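Local coordinates for antigen MTB48, Mycobacterial protein (Mycobacterium smegmatis, PDB 4WJ1) that is exported by the ESX-1 type VII secretion system and is probably involved in DNA conjugation, at least in the recipient strain, at residues Thr219-Pro232 with Gln261-Ile275. Numbering follows the deposited sequence.
Sequences TFVDAHDKLVANHP and QSEDALEAYANGSQI
His231 NE2 and Ser262 OG, 2.6 Å apart, form the one direct hydrogen bond between 219-232 and 261-275, and the serine hydroxyl meets the imidazole at its edge. The other ring nitrogen is used as well: ND1 donates to Pro232 O over 2.7 Å, in the carbonyl plane and on a lone pair. Gripped at both nitrogens, the ring has its rotation fixed; Pro232 CD lies over one face, toward its rim, and His231 CB rests against Ala265 CB. Ala142 and Ile146 of helix 139-147 also touch the His231 side chain.

Farther along this antiparallel helix pair, whose segment axes approach to 9.1 Å with N-to-C directions 175° apart, the contact turns apolar. Tyr269 is the knob, set among Phe220, Ala223, His224 and Leu227. Its CG stands anti to the backbone N (chi1 -180°), which carries the ring across to the facing helix. There Leu227 CD2 makes a CH-pi contact over one face, 3.7 Å from the ring centroid, while Leu227 CD1 packs on Ala265 CB. The phenol oxygen comes in at two ring edges, those of Phe220 and His224, and hydrogen-bonds to Thr42 of helix 40-96; His224 NE2 in turn hydrogen-bonds to Asp37. Where helix 248-272 ends, Ala223 CB sits 3.8 Å from Ser273 CB, and Ser273 OG turns back to Tyr269 O at 2.8 Å. That carbonyl also accepts Ser273 N, from the opposite face of its plane.

Within the elongated helical bundle of this N-terminal PE-PPE part of EspB, the contact thus packs two antiparallel helices of the PPE region, joined through the short helix 234-242: apolar knob packing brings them together, a histidine-serine bond ties them at one end of the contact, and the tyrosine hydroxyl carries the link on to helix 40-96, most of which belongs to the PE region.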
loop_
_atom_site.group_PDB
_atom_site.type_symbol
_atom_site.label_atom_id
_atom_site.label_comp_id
_atom_site.label_asym_id
_atom_site.label_seq_id
_atom_site.Cartn_x
_atom_site.Cartn_y
_atom_site.Cartn_z
ATOM N N THR A 219 -3.026 3.593 -16.634
ATOM C CA THR A 219 -2.440 4.543 -17.562
ATOM C C THR A 219 -1.394 3.857 -18.435
ATOM O O THR A 219 -1.344 4.068 -19.643
ATOM C CB THR A 219 -1.843 5.719 -16.791
ATOM O OG1 THR A 219 -2.926 6.507 -16.291
ATOM C CG2 THR A 219 -0.971 6.585 -17.684
ATOM N N PHE A 220 -0.594 2.999 -17.813
ATOM C CA PHE A 220 0.433 2.248 -18.510
ATOM C C PHE A 220 -0.160 1.223 -19.499
ATOM O O PHE A 220 0.170 1.245 -20.677
ATOM C CB PHE A 220 1.326 1.564 -17.478
ATOM C CG PHE A 220 2.363 0.650 -18.059
ATOM C CD1 PHE A 220 3.081 1.008 -19.181
ATOM C CD2 PHE A 220 2.650 -0.551 -17.446
ATOM C CE1 PHE A 220 4.048 0.182 -19.693
ATOM C CE2 PHE A 220 3.620 -1.383 -17.958
ATOM C CZ PHE A 220 4.317 -1.014 -19.088
ATOM N N VAL A 221 -1.047 0.343 -19.035
ATOM C CA VAL A 221 -1.565 -0.674 -19.926
ATOM C C VAL A 221 -2.408 -0.065 -21.046
ATOM O O VAL A 221 -2.375 -0.553 -22.178
ATOM C CB VAL A 221 -2.370 -1.742 -19.175
ATOM C CG1 VAL A 221 -1.455 -2.516 -18.264
ATOM C CG2 VAL A 221 -3.505 -1.134 -18.406
ATOM N N ASP A 222 -3.127 1.014 -20.761
ATOM C CA ASP A 222 -3.847 1.697 -21.828
ATOM C C ASP A 222 -2.874 2.180 -22.891
ATOM O O ASP A 222 -3.120 2.017 -24.089
ATOM C CB ASP A 222 -4.661 2.874 -21.298
ATOM C CG ASP A 222 -5.899 2.429 -20.521
ATOM O OD1 ASP A 222 -6.179 1.211 -20.499
ATOM O OD2 ASP A 222 -6.598 3.299 -19.943
ATOM N N ALA A 223 -1.768 2.766 -22.452
ATOM C CA ALA A 223 -0.771 3.277 -23.385
ATOM C C ALA A 223 -0.141 2.139 -24.173
ATOM O O ALA A 223 0.199 2.289 -25.343
ATOM C CB ALA A 223 0.289 4.048 -22.662
ATOM N N HIS A 224 0.005 0.993 -23.525
ATOM C CA HIS A 224 0.628 -0.130 -24.173
ATOM C C HIS A 224 -0.314 -0.739 -25.219
ATOM O O HIS A 224 0.122 -1.102 -26.308
ATOM C CB HIS A 224 1.045 -1.178 -23.144
ATOM C CG HIS A 224 1.883 -2.267 -23.721
ATOM N ND1 HIS A 224 1.340 -3.408 -24.282
ATOM C CD2 HIS A 224 3.223 -2.384 -23.868
ATOM C CE1 HIS A 224 2.308 -4.182 -24.720
ATOM N NE2 HIS A 224 3.467 -3.585 -24.486
ATOM N N ASP A 225 -1.595 -0.852 -24.861
ATOM C CA ASP A 225 -2.655 -1.235 -25.788
ATOM C C ASP A 225 -2.596 -0.383 -27.050
ATOM O O ASP A 225 -2.601 -0.898 -28.173
ATOM C CB ASP A 225 -4.034 -1.084 -25.132
ATOM C CG ASP A 225 -4.370 -2.226 -24.171
ATOM O OD1 ASP A 225 -3.564 -3.168 -24.020
ATOM O OD2 ASP A 225 -5.459 -2.183 -23.566
ATOM N N LYS A 226 -2.534 0.926 -26.856
ATOM C CA LYS A 226 -2.479 1.865 -27.972
ATOM C C LYS A 226 -1.191 1.678 -28.781
ATOM O O LYS A 226 -1.183 1.852 -30.001
ATOM C CB LYS A 226 -2.595 3.294 -27.447
ATOM C CG LYS A 226 -2.842 4.373 -28.489
ATOM C CD LYS A 226 -3.464 5.603 -27.820
ATOM C CE LYS A 226 -2.813 6.908 -28.279
ATOM N NZ LYS A 226 -2.830 7.958 -27.191
ATOM N N LEU A 227 -0.106 1.313 -28.104
ATOM C CA LEU A 227 1.166 1.106 -28.780
ATOM C C LEU A 227 1.043 -0.106 -29.701
ATOM O O LEU A 227 1.409 -0.064 -30.870
ATOM C CB LEU A 227 2.292 0.901 -27.772
ATOM C CG LEU A 227 3.578 0.373 -28.403
ATOM C CD1 LEU A 227 4.257 1.454 -29.226
ATOM C CD2 LEU A 227 4.508 -0.203 -27.359
ATOM N N VAL A 228 0.495 -1.185 -29.168
ATOM C CA VAL A 228 0.318 -2.397 -29.941
ATOM C C VAL A 228 -0.610 -2.153 -31.138
ATOM O O VAL A 228 -0.362 -2.641 -32.236
ATOM C CB VAL A 228 -0.221 -3.518 -29.056
ATOM C CG1 VAL A 228 -0.690 -4.703 -29.908
ATOM C CG2 VAL A 228 0.854 -3.936 -28.075
ATOM N N ALA A 229 -1.648 -1.359 -30.917
ATOM C CA ALA A 229 -2.626 -1.018 -31.943
ATOM C C ALA A 229 -2.063 -0.146 -33.062
ATOM O O ALA A 229 -2.369 -0.367 -34.230
ATOM C CB ALA A 229 -3.829 -0.321 -31.302
ATOM N N ASN A 230 -1.252 0.847 -32.718
ATOM C CA ASN A 230 -0.779 1.777 -33.733
ATOM C C ASN A 230 0.614 1.493 -34.261
ATOM O O ASN A 230 1.018 2.079 -35.258
ATOM C CB ASN A 230 -0.806 3.207 -33.203
ATOM C CG ASN A 230 -2.191 3.651 -32.838
ATOM O OD1 ASN A 230 -3.176 3.066 -33.298
ATOM N ND2 ASN A 230 -2.287 4.684 -31.994
ATOM N N HIS A 231 1.373 0.640 -33.588
ATOM C CA HIS A 231 2.728 0.378 -34.052
ATOM C C HIS A 231 2.684 -0.681 -35.136
ATOM O O HIS A 231 1.816 -1.544 -35.119
ATOM C CB HIS A 231 3.628 -0.073 -32.907
ATOM C CG HIS A 231 5.075 -0.137 -33.272
ATOM N ND1 HIS A 231 5.625 -1.197 -33.956
ATOM C CD2 HIS A 231 6.082 0.755 -33.079
ATOM C CE1 HIS A 231 6.915 -0.973 -34.148
ATOM N NE2 HIS A 231 7.215 0.204 -33.624
ATOM N N PRO A 232 3.601 -0.605 -36.104
ATOM C CA PRO A 232 3.660 -1.689 -37.081
ATOM C C PRO A 232 3.782 -3.048 -36.401
ATOM O O PRO A 232 4.468 -3.184 -35.387
ATOM C CB PRO A 232 4.907 -1.346 -37.888
ATOM C CG PRO A 232 4.936 0.152 -37.856
ATOM C CD PRO A 232 4.479 0.516 -36.478
ATOM N N GLN A 261 5.458 5.471 -38.771
ATOM C CA GLN A 261 4.456 4.868 -37.892
ATOM C C GLN A 261 5.065 4.417 -36.576
ATOM O O GLN A 261 4.501 4.655 -35.503
ATOM C CB GLN A 261 3.791 3.675 -38.554
ATOM C CG GLN A 261 2.588 4.026 -39.373
ATOM C CD GLN A 261 2.131 2.860 -40.234
ATOM O OE1 GLN A 261 2.098 1.718 -39.765
ATOM N NE2 GLN A 261 1.777 3.140 -41.496
ATOM N N SER A 262 6.207 3.746 -36.663
ATOM C CA SER A 262 6.854 3.225 -35.479
ATOM C C SER A 262 7.309 4.357 -34.572
ATOM O O SER A 262 7.036 4.350 -33.372
ATOM C CB SER A 262 8.040 2.369 -35.856
ATOM O OG SER A 262 8.733 1.955 -34.697
ATOM N N GLU A 263 8.002 5.328 -35.150
ATOM C CA GLU A 263 8.512 6.438 -34.378
ATOM C C GLU A 263 7.384 7.159 -33.664
ATOM O O GLU A 263 7.476 7.443 -32.463
ATOM C CB GLU A 263 9.277 7.394 -35.280
ATOM C CG GLU A 263 10.607 6.837 -35.700
ATOM C CD GLU A 263 11.275 7.698 -36.735
ATOM O OE1 GLU A 263 10.667 8.724 -37.125
ATOM O OE2 GLU A 263 12.398 7.345 -37.158
ATOM N N ASP A 264 6.312 7.436 -34.396
ATOM C CA ASP A 264 5.185 8.153 -33.822
ATOM C C ASP A 264 4.531 7.345 -32.709
ATOM O O ASP A 264 4.206 7.894 -31.661
ATOM C CB ASP A 264 4.164 8.512 -34.902
ATOM C CG ASP A 264 4.695 9.550 -35.883
ATOM O OD1 ASP A 264 5.768 10.142 -35.619
ATOM O OD2 ASP A 264 4.040 9.778 -36.920
ATOM N N ALA A 265 4.370 6.044 -32.913
ATOM C CA ALA A 265 3.762 5.200 -31.886
ATOM C C ALA A 265 4.614 5.118 -30.634
ATOM O O ALA A 265 4.090 5.084 -29.530
ATOM C CB ALA A 265 3.515 3.811 -32.415
ATOM N N LEU A 266 5.928 5.063 -30.804
ATOM C CA LEU A 266 6.812 4.923 -29.662
ATOM C C LEU A 266 6.852 6.239 -28.882
ATOM O O LEU A 266 6.889 6.245 -27.651
ATOM C CB LEU A 266 8.207 4.502 -30.118
ATOM C CG LEU A 266 8.346 3.044 -30.554
ATOM C CD1 LEU A 266 9.575 2.855 -31.415
ATOM C CD2 LEU A 266 8.402 2.132 -29.331
ATOM N N GLU A 267 6.823 7.347 -29.612
ATOM C CA GLU A 267 6.760 8.665 -29.007
ATOM C C GLU A 267 5.482 8.808 -28.194
ATOM O O GLU A 267 5.508 9.254 -27.055
ATOM C CB GLU A 267 6.841 9.750 -30.084
ATOM C CG GLU A 267 6.795 11.183 -29.559
ATOM C CD GLU A 267 7.165 12.219 -30.629
ATOM O OE1 GLU A 267 7.183 11.870 -31.837
ATOM O OE2 GLU A 267 7.447 13.384 -30.257
ATOM N N ALA A 268 4.361 8.411 -28.777
ATOM C CA ALA A 268 3.082 8.494 -28.090
ATOM C C ALA A 268 3.081 7.591 -26.865
ATOM O O ALA A 268 2.458 7.894 -25.848
ATOM C CB ALA A 268 1.946 8.120 -29.031
ATOM N N TYR A 269 3.787 6.476 -26.969
ATOM C CA TYR A 269 3.877 5.519 -25.876
ATOM C C TYR A 269 4.710 6.089 -24.721
ATOM O O TYR A 269 4.363 5.957 -23.550
ATOM C CB TYR A 269 4.477 4.219 -26.399
ATOM C CG TYR A 269 4.633 3.122 -25.378
ATOM C CD1 TYR A 269 3.577 2.749 -24.546
ATOM C CD2 TYR A 269 5.834 2.435 -25.268
ATOM C CE1 TYR A 269 3.727 1.734 -23.626
ATOM C CE2 TYR A 269 5.991 1.426 -24.356
ATOM C CZ TYR A 269 4.938 1.076 -23.535
ATOM O OH TYR A 269 5.125 0.055 -22.635
ATOM N N ALA A 270 5.819 6.725 -25.068
ATOM C CA ALA A 270 6.686 7.337 -24.079
ATOM C C ALA A 270 5.910 8.397 -23.304
ATOM O O ALA A 270 5.880 8.364 -22.077
ATOM C CB ALA A 270 7.906 7.936 -24.746
ATOM N N ASN A 271 5.262 9.313 -24.022
ATOM C CA ASN A 271 4.440 10.341 -23.389
ATOM C C ASN A 271 3.278 9.779 -22.587
ATOM O O ASN A 271 3.119 10.088 -21.409
ATOM C CB ASN A 271 3.897 11.308 -24.432
ATOM C CG ASN A 271 4.991 12.085 -25.121
ATOM O OD1 ASN A 271 6.114 12.168 -24.619
ATOM N ND2 ASN A 271 4.677 12.659 -26.279
ATOM N N GLY A 272 2.478 8.939 -23.230
ATOM C CA GLY A 272 1.223 8.488 -22.658
ATOM C C GLY A 272 1.359 7.583 -21.460
ATOM O O GLY A 272 0.422 7.447 -20.675
ATOM N N SER A 273 2.523 6.962 -21.307
ATOM C CA SER A 273 2.705 6.018 -20.213
ATOM C C SER A 273 3.422 6.645 -19.030
ATOM O O SER A 273 3.799 5.937 -18.105
ATOM C CB SER A 273 3.480 4.784 -20.683
ATOM O OG SER A 273 4.830 5.114 -20.967
ATOM N N GLN A 274 3.633 7.959 -19.064
ATOM C CA GLN A 274 4.243 8.652 -17.930
ATOM C C GLN A 274 3.371 8.509 -16.698
ATOM O O GLN A 274 2.174 8.775 -16.744
ATOM C CB GLN A 274 4.453 10.135 -18.228
ATOM C CG GLN A 274 5.696 10.451 -19.025
ATOM C CD GLN A 274 5.789 11.924 -19.356
ATOM O OE1 GLN A 274 5.539 12.328 -20.494
ATOM N NE2 GLN A 274 6.145 12.742 -18.360
ATOM N N ILE A 275 3.977 8.086 -15.595
ATOM C CA ILE A 275 3.250 7.888 -14.349
ATOM C C ILE A 275 3.928 8.630 -13.212
ATOM O O ILE A 275 5.098 9.007 -13.315
ATOM C CB ILE A 275 3.169 6.415 -13.990
ATOM C CG1 ILE A 275 4.584 5.861 -13.835
ATOM C CG2 ILE A 275 2.412 5.658 -15.050
ATOM C CD1 ILE A 275 4.613 4.443 -13.377
HETATM O O HOH W 1 -0.413 6.646 -25.197
#